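Local structure of putative isohexenylglutaconyl-CoA hydratase (4ZU2) at the interface of chains A and B. The protein hydrates isohexenylglutaconyl-CoA, a step of acyclic terpene (citronellate) breakdown, as a member of the crotonase family. Sequence-based numbering; all coordinates share one arbitrary frame. Chains: chain A/B, Putative isohexenylglutaconyl-CoA hydratase.

Contact 1: the interface of chains A and B. Residues chain A 85, 88-89, 148; chain B 231-232, 234-235.
A:Arg89 lies across B:Leu231 and B:Asp232 on one turn of helix B:227-243, and the packing is tight where its guanidinium rests on the leucine. CB of B:Leu231 sits over the centre of the guanidinium face, 3.4 Å from A:Arg89 CZ, the two side chains crossing at about a right angle. The arginine leaves its helix with CG anti to the backbone N (chi1 -175°) and then bends at chi2, which turns NE toward the carboxylate. NE gives a salt-bridging hydrogen bond of 2.7 Å to OD1 of B:Asp232, meeting that oxygen nearly along its C-O axis, with the planes of the two groups turned 43° apart. Next to it, A:Gln148 donates from its amide NE2 to the backbone O of B:Leu231, 3.2 Å away in a nearly straight bond, while CD2 of that leucine packs against the glutamine. The same NE2 also donates to OD1 of A:Asn88 at 3.0 Å, from above the carbonyl plane; with both bonds made by NE2, this second-shell contact probably helps fix the orientation of the amide. CB of B:Ala235 packs among A:Arg89, A:Gln148 and the backbone O of A:Arg85, 3.7 Å from A:Arg89 CB. The contact is looser toward A:Arg85: CG passes 3.9 Å from the backbone O of B:Ala235, and NH1 stays 6.8 Å from OD1 of B:Asp232, so any attraction there is at most long-range. The site joins helix A:81-99 and the loop residue A:Gln148, just before helix A:149-157, to helix B:227-243.

Contact 2: the interface of chains A and B. Residues chain A 160-161, 163-164; chain B 124-126, 156, 181, 184.
B:His184 meets the backbone of helix A:159-168 edge-on: its NE2 donates to the carbonyl O of A:Thr160 at 2.7 Å, the oxygen lying in the ring plane while the donor stands above the carbonyl plane. Beside it, OG1 of A:Thr160 donates to the backbone O of B:Arg156, on a lone pair, at 2.8 Å. With OG1 beside the backbone N (chi1 -61°), CG2 stands anti to that N, and the methyl turns over the rim of one face of the B:Arg156 guanidinium, 3.7 Å from CZ. CD of A:Arg164 packs against the imidazole, 3.6 Å from CD2. A:Arg163 grips B:Asp125 side-on, NE at 2.8 Å and NH2 at 3.1 Å from the same OD1, both from one face of the carboxylate. The B:Ser124 carbonyl O lies over the centre of this guanidinium. Farther out, B:Arg156 NH1 donates to that same carbonyl O in plane, at 2.7 Å, which probably holds this loop carbonyl against the guanidinium of A:Arg163. Water 1 bridges A:Thr160 OG1, A:Arg163 NH1 and B:Arg156 NH1. In the fold, helix A:159-168 lies against the C-terminal end of helix B:149-157, the loop before strand B:126-130 and the loop following helix B:174-179.

Contact 3: the interface of chains A and B. Residues chain A 163, 167; chain B 104, 124-125, 212, 216, 219.
The carboxylate of B:Asp125 is held from both chains: besides the two nitrogens of A:Arg163 on OD1, its OD2 takes NZ of B:Lys216 from its own chain at 2.8 Å, on the syn lone pair. Each oxygen therefore has a cationic partner, which probably favours the charged form of the acid. B:Lys216 reaches it with an extended chain whose CG touches CD1 of A:Leu167, 3.9 Å away. NZ of B:Lys216 and NH2 of A:Arg163 stand 4.4 Å apart, gathered round the shared carboxylate.

A:Leu167 fills the apolar part of the contact from the end of its helix. Its CG is anti to the carbonyl carbon (chi1 -53°), and the two methyls part from there to different neighbours. CD1 comes to within 3.8 Å of CG of B:Asp125, while CD2 meets the backbone O and OD1 of B:Asn212. On the flank of the leucine, CD1 of B:Leu104 packs 3.6 Å from its CB. Thus the salt bridges border directly on an apolar contact, whose leucine side chain lies against one side of the carboxylate. ND2 of B:Asn212 makes a weak hydrogen bond to the carbonyl O of A:Leu167, in the last turn of the helix. One turn earlier, B:Leu219 packs on the backbone of A:Arg163 rather than on its charged end: its CD1 lies 3.6 Å from the arginine CA.

Contact 1: the interface of chains A and B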
loop_
_atom_site.group_PDB
_atom_site.type_symbol
_atom_site.label_atom_id
_atom_site.label_comp_id
_atom_site.label_asym_id
_atom_site.label_seq_id
_atom_site.Cartn_x
_atom_site.Cartn_y
_atom_site.Cartn_z
ATOM N N ARG A 85 -21.166 -21.845 -2.366
ATOM C CA ARG A 85 -21.144 -20.674 -1.478
ATOM C C ARG A 85 -20.606 -21.020 -0.096
ATOM O O ARG A 85 -19.674 -20.383 0.408
ATOM C CB ARG A 85 -22.562 -20.076 -1.372
ATOM C CG ARG A 85 -22.739 -18.757 -0.712
ATOM C CD ARG A 85 -24.267 -18.361 -0.594
ATOM N NE ARG A 85 -25.050 -19.254 0.265
ATOM C CZ ARG A 85 -24.841 -19.448 1.570
ATOM N NH1 ARG A 85 -23.876 -18.807 2.226
ATOM N NH2 ARG A 85 -25.622 -20.262 2.242
ATOM N N ASN A 88 -16.767 -22.302 -0.258
ATOM C CA ASN A 88 -15.909 -21.113 -0.535
ATOM C C ASN A 88 -15.844 -20.158 0.689
ATOM O O ASN A 88 -14.778 -19.767 1.117
ATOM C CB ASN A 88 -16.364 -20.359 -1.805
ATOM C CG ASN A 88 -15.400 -19.257 -2.239
ATOM O OD1 ASN A 88 -15.743 -18.071 -2.241
ATOM N ND2 ASN A 88 -14.193 -19.647 -2.640
ATOM N N ARG A 89 -16.984 -19.847 1.303
ATOM C CA ARG A 89 -16.951 -18.993 2.490
ATOM C C ARG A 89 -16.145 -19.595 3.645
ATOM O O ARG A 89 -15.418 -18.876 4.339
ATOM C CB ARG A 89 -18.346 -18.624 3.002
ATOM C CG ARG A 89 -18.274 -17.634 4.153
ATOM C CD ARG A 89 -17.643 -16.355 3.694
ATOM N NE ARG A 89 -17.601 -15.295 4.692
ATOM C CZ ARG A 89 -16.622 -15.147 5.577
ATOM N NH1 ARG A 89 -15.607 -16.004 5.593
ATOM N NH2 ARG A 89 -16.650 -14.131 6.431
ATOM N N GLN A 148 -12.635 -15.110 -2.312
ATOM C CA GLN A 148 -12.200 -14.952 -0.930
ATOM C C GLN A 148 -10.780 -14.382 -0.902
ATOM O O GLN A 148 -10.402 -13.745 0.062
ATOM C CB GLN A 148 -12.168 -16.280 -0.175
ATOM C CG GLN A 148 -13.453 -17.044 -0.118
ATOM C CD GLN A 148 -14.527 -16.277 0.615
ATOM O OE1 GLN A 148 -14.403 -15.989 1.796
ATOM N NE2 GLN A 148 -15.565 -15.914 -0.100
ATOM N N LEU B 231 -16.581 -10.935 2.411
ATOM C CA LEU B 231 -16.397 -12.366 2.158
ATOM C C LEU B 231 -17.738 -13.138 1.942
ATOM O O LEU B 231 -17.858 -13.994 1.007
ATOM C CB LEU B 231 -15.513 -12.994 3.246
ATOM C CG LEU B 231 -14.018 -12.534 3.263
ATOM C CD1 LEU B 231 -13.380 -13.102 4.482
ATOM C CD2 LEU B 231 -13.196 -12.945 1.967
ATOM N N ASP B 232 -18.745 -12.810 2.764
ATOM C CA ASP B 232 -20.082 -13.391 2.621
ATOM C C ASP B 232 -20.556 -13.187 1.193
ATOM O O ASP B 232 -21.011 -14.115 0.536
ATOM C CB ASP B 232 -21.069 -12.764 3.600
ATOM C CG ASP B 232 -20.784 -13.149 5.005
ATOM O OD1 ASP B 232 -19.995 -14.084 5.188
ATOM O OD2 ASP B 232 -21.346 -12.533 5.941
ATOM N N ALA B 234 -18.686 -12.215 -1.493
ATOM C CA ALA B 234 -17.754 -12.780 -2.452
ATOM C C ALA B 234 -18.055 -14.283 -2.711
ATOM O O ALA B 234 -18.059 -14.700 -3.810
ATOM C CB ALA B 234 -16.318 -12.595 -1.984
ATOM N N ALA B 235 -18.295 -15.033 -1.650
ATOM C CA ALA B 235 -18.646 -16.414 -1.695
ATOM C C ALA B 235 -19.934 -16.656 -2.509
ATOM O O ALA B 235 -20.020 -17.646 -3.210
ATOM C CB ALA B 235 -18.791 -16.953 -0.286
#

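Contact 2: the interface of chains A and B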
loop_
_atom_site.group_PDB
_atom_site.type_symbol
_atom_site.label_atom_id
_atom_site.label_comp_id
_atom_site.label_asym_id
_atom_site.label_seq_id
_atom_site.Cartn_x
_atom_site.Cartn_y
_atom_site.Cartn_z
ATOM N N THR A 160 -2.862 -2.072 -6.966
ATOM C CA THR A 160 -2.217 -1.790 -8.244
ATOM C C THR A 160 -1.601 -3.080 -8.759
ATOM O O THR A 160 -1.714 -3.403 -9.930
ATOM C CB THR A 160 -1.172 -0.675 -8.128
ATOM O OG1 THR A 160 -1.823 0.531 -7.698
ATOM C CG2 THR A 160 -0.445 -0.447 -9.493
ATOM N N GLN A 161 -1.010 -3.856 -7.861
ATOM C CA GLN A 161 -0.469 -5.107 -8.294
ATOM C C GLN A 161 -1.522 -6.190 -8.412
ATOM O O GLN A 161 -1.406 -7.050 -9.260
ATOM C CB GLN A 161 0.662 -5.535 -7.396
ATOM C CG GLN A 161 1.920 -4.736 -7.649
ATOM C CD GLN A 161 2.409 -4.860 -9.061
ATOM O OE1 GLN A 161 1.960 -5.715 -9.849
ATOM N NE2 GLN A 161 3.350 -4.036 -9.391
ATOM N N ARG A 163 -4.746 -6.105 -9.177
ATOM C CA ARG A 163 -5.550 -6.039 -10.387
ATOM C C ARG A 163 -4.869 -6.739 -11.573
ATOM O O ARG A 163 -5.539 -7.417 -12.319
ATOM C CB ARG A 163 -5.983 -4.612 -10.726
ATOM C CG ARG A 163 -4.868 -3.570 -10.942
ATOM C CD ARG A 163 -5.335 -2.205 -10.565
ATOM N NE ARG A 163 -6.506 -1.788 -11.338
ATOM C CZ ARG A 163 -7.054 -0.582 -11.276
ATOM N NH1 ARG A 163 -6.569 0.369 -10.456
ATOM N NH2 ARG A 163 -8.101 -0.323 -12.020
ATOM N N ARG A 164 -3.545 -6.617 -11.713
ATOM C CA ARG A 164 -2.840 -7.223 -12.833
ATOM C C ARG A 164 -2.794 -8.723 -12.663
ATOM O O ARG A 164 -3.062 -9.429 -13.599
ATOM C CB ARG A 164 -1.400 -6.693 -12.976
ATOM C CG ARG A 164 -0.610 -7.341 -14.105
ATOM C CD ARG A 164 0.778 -6.712 -14.323
ATOM N NE ARG A 164 1.770 -7.245 -13.409
ATOM C CZ ARG A 164 2.361 -8.432 -13.519
ATOM N NH1 ARG A 164 2.078 -9.236 -14.518
ATOM N NH2 ARG A 164 3.262 -8.811 -12.627
ATOM N N SER B 124 -5.499 2.506 -14.413
ATOM C CA SER B 124 -5.332 1.371 -15.348
ATOM C C SER B 124 -5.087 0.064 -14.620
ATOM O O SER B 124 -4.529 0.074 -13.529
ATOM C CB SER B 124 -4.151 1.615 -16.270
ATOM O OG SER B 124 -2.951 1.808 -15.528
ATOM N N ASP B 125 -5.461 -1.076 -15.222
ATOM C CA ASP B 125 -5.090 -2.355 -14.632
ATOM C C ASP B 125 -3.647 -2.673 -15.005
ATOM O O ASP B 125 -2.938 -3.376 -14.281
ATOM C CB ASP B 125 -6.059 -3.474 -15.083
ATOM C CG ASP B 125 -7.501 -3.156 -14.736
ATOM O OD1 ASP B 125 -7.804 -3.019 -13.518
ATOM O OD2 ASP B 125 -8.323 -3.059 -15.684
ATOM N N VAL B 126 -3.215 -2.185 -16.173
ATOM C CA VAL B 126 -1.833 -2.415 -16.609
ATOM C C VAL B 126 -1.251 -1.185 -17.297
ATOM O O VAL B 126 -1.841 -0.664 -18.223
ATOM C CB VAL B 126 -1.697 -3.626 -17.554
ATOM C CG1 VAL B 126 -0.214 -3.979 -17.731
ATOM C CG2 VAL B 126 -2.506 -4.828 -17.038
ATOM N N ARG B 156 -3.070 4.237 -5.869
ATOM C CA ARG B 156 -2.000 3.708 -6.754
ATOM C C ARG B 156 -0.707 3.342 -6.050
ATOM O O ARG B 156 -0.311 2.176 -6.004
ATOM C CB ARG B 156 -1.645 4.689 -7.862
ATOM C CG ARG B 156 -0.904 4.028 -9.014
ATOM C CD ARG B 156 -1.869 3.197 -9.810
ATOM N NE ARG B 156 -1.264 2.673 -11.002
ATOM C CZ ARG B 156 -1.903 1.957 -11.910
ATOM N NH1 ARG B 156 -3.182 1.661 -11.750
ATOM N NH2 ARG B 156 -1.247 1.523 -12.972
ATOM N N GLY B 181 6.109 1.757 -8.130
ATOM C CA GLY B 181 4.867 0.994 -8.224
ATOM C C GLY B 181 3.706 1.708 -8.905
ATOM O O GLY B 181 2.553 1.276 -8.793
ATOM N N HIS B 184 3.483 -0.881 -14.153
ATOM C CA HIS B 184 3.858 -2.282 -14.000
ATOM C C HIS B 184 5.089 -2.624 -14.841
ATOM O O HIS B 184 5.952 -3.419 -14.429
ATOM C CB HIS B 184 2.685 -3.180 -14.403
ATOM C CG HIS B 184 1.440 -2.929 -13.607
ATOM N ND1 HIS B 184 0.565 -1.903 -13.898
ATOM C CD2 HIS B 184 0.938 -3.561 -12.521
ATOM C CE1 HIS B 184 -0.429 -1.919 -13.025
ATOM N NE2 HIS B 184 -0.228 -2.919 -12.186
HETATM O O HOH W 1 -4.485 1.254 -8.913
HETATM O O HOH W 2 -2.113 -0.013 -4.582
#

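Contact 3: the interface of chains A and B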
loop_
_atom_site.group_PDB
_atom_site.type_symbol
_atom_site.label_atom_id
_atom_site.label_comp_id
_atom_site.label_asym_id
_atom_site.label_seq_id
_atom_site.Cartn_x
_atom_site.Cartn_y
_atom_site.Cartn_z
ATOM N N ARG A 163 -4.746 -6.105 -9.177
ATOM C CA ARG A 163 -5.550 -6.039 -10.387
ATOM C C ARG A 163 -4.869 -6.739 -11.573
ATOM O O ARG A 163 -5.539 -7.417 -12.319
ATOM C CB ARG A 163 -5.983 -4.612 -10.726
ATOM C CG ARG A 163 -4.868 -3.570 -10.942
ATOM C CD ARG A 163 -5.335 -2.205 -10.565
ATOM N NE ARG A 163 -6.506 -1.788 -11.338
ATOM C CZ ARG A 163 -7.054 -0.582 -11.276
ATOM N NH1 ARG A 163 -6.569 0.369 -10.456
ATOM N NH2 ARG A 163 -8.101 -0.323 -12.020
ATOM N N LEU A 167 -6.530 -10.180 -13.073
ATOM C CA LEU A 167 -7.216 -10.004 -14.335
ATOM C C LEU A 167 -6.412 -10.501 -15.584
ATOM O O LEU A 167 -6.907 -10.380 -16.704
ATOM C CB LEU A 167 -7.616 -8.549 -14.489
ATOM C CG LEU A 167 -8.400 -8.025 -13.274
ATOM C CD1 LEU A 167 -8.604 -6.535 -13.383
ATOM C CD2 LEU A 167 -9.752 -8.782 -13.090
ATOM N N LEU B 104 -10.396 -4.983 -18.965
ATOM C CA LEU B 104 -9.016 -4.740 -18.548
ATOM C C LEU B 104 -8.516 -3.480 -19.232
ATOM O O LEU B 104 -8.596 -3.371 -20.443
ATOM C CB LEU B 104 -8.110 -5.923 -18.879
ATOM C CG LEU B 104 -6.629 -5.785 -18.477
ATOM C CD1 LEU B 104 -6.399 -6.386 -17.139
ATOM C CD2 LEU B 104 -5.665 -6.434 -19.508
ATOM N N SER B 124 -5.499 2.506 -14.413
ATOM C CA SER B 124 -5.332 1.371 -15.348
ATOM C C SER B 124 -5.087 0.064 -14.620
ATOM O O SER B 124 -4.529 0.074 -13.529
ATOM C CB SER B 124 -4.151 1.615 -16.270
ATOM O OG SER B 124 -2.951 1.808 -15.528
ATOM N N ASP B 125 -5.461 -1.076 -15.222
ATOM C CA ASP B 125 -5.090 -2.355 -14.632
ATOM C C ASP B 125 -3.647 -2.673 -15.005
ATOM O O ASP B 125 -2.938 -3.376 -14.281
ATOM C CB ASP B 125 -6.059 -3.474 -15.083
ATOM C CG ASP B 125 -7.501 -3.156 -14.736
ATOM O OD1 ASP B 125 -7.804 -3.019 -13.518
ATOM O OD2 ASP B 125 -8.323 -3.059 -15.684
ATOM N N ASN B 212 -13.639 -11.736 -15.241
ATOM C CA ASN B 212 -12.759 -10.592 -15.004
ATOM C C ASN B 212 -13.517 -9.408 -14.394
ATOM O O ASN B 212 -13.037 -8.760 -13.478
ATOM C CB ASN B 212 -12.090 -10.128 -16.300
ATOM C CG ASN B 212 -10.665 -10.624 -16.454
ATOM O OD1 ASN B 212 -10.083 -11.326 -15.595
ATOM N ND2 ASN B 212 -10.094 -10.289 -17.589
ATOM N N LYS B 216 -12.802 -7.920 -10.618
ATOM C CA LYS B 216 -12.403 -6.544 -10.563
ATOM C C LYS B 216 -13.222 -5.797 -9.545
ATOM O O LYS B 216 -12.647 -5.123 -8.666
ATOM C CB LYS B 216 -12.525 -5.819 -11.911
ATOM C CG LYS B 216 -11.683 -4.540 -11.944
ATOM C CD LYS B 216 -12.030 -3.613 -13.116
ATOM C CE LYS B 216 -10.859 -2.718 -13.467
ATOM N NZ LYS B 216 -10.871 -2.270 -14.868
ATOM N N LEU B 219 -12.099 -6.641 -6.026
ATOM C CA LEU B 219 -10.840 -6.009 -5.630
ATOM C C LEU B 219 -11.098 -4.537 -5.281
ATOM O O LEU B 219 -10.684 -4.061 -4.220
ATOM C CB LEU B 219 -9.826 -6.057 -6.754
ATOM C CG LEU B 219 -9.344 -7.370 -7.366
ATOM C CD1 LEU B 219 -8.582 -7.090 -8.675
ATOM C CD2 LEU B 219 -8.459 -8.024 -6.419
#

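Contacts 2 and 3 are neighbouring parts of one patch, their C-alpha centres about 8 Å apart, and they share A:Arg163, B:Ser124 and B:Asp125. Helix A:159-168 supplies the chain A side of both, contact 2 taking residues from its start to its middle, and contact 3 adding A:Leu167 near its end. Contact 1 lies about 24 Å from contact 2 and 19 Å from contact 3 and uses separate elements of each chain. Widely spaced anchoring of this kind would probably resist rocking of one subunit on the other. The deposited assembly is a trimer, in keeping with the trimeric units common in the crotonase family.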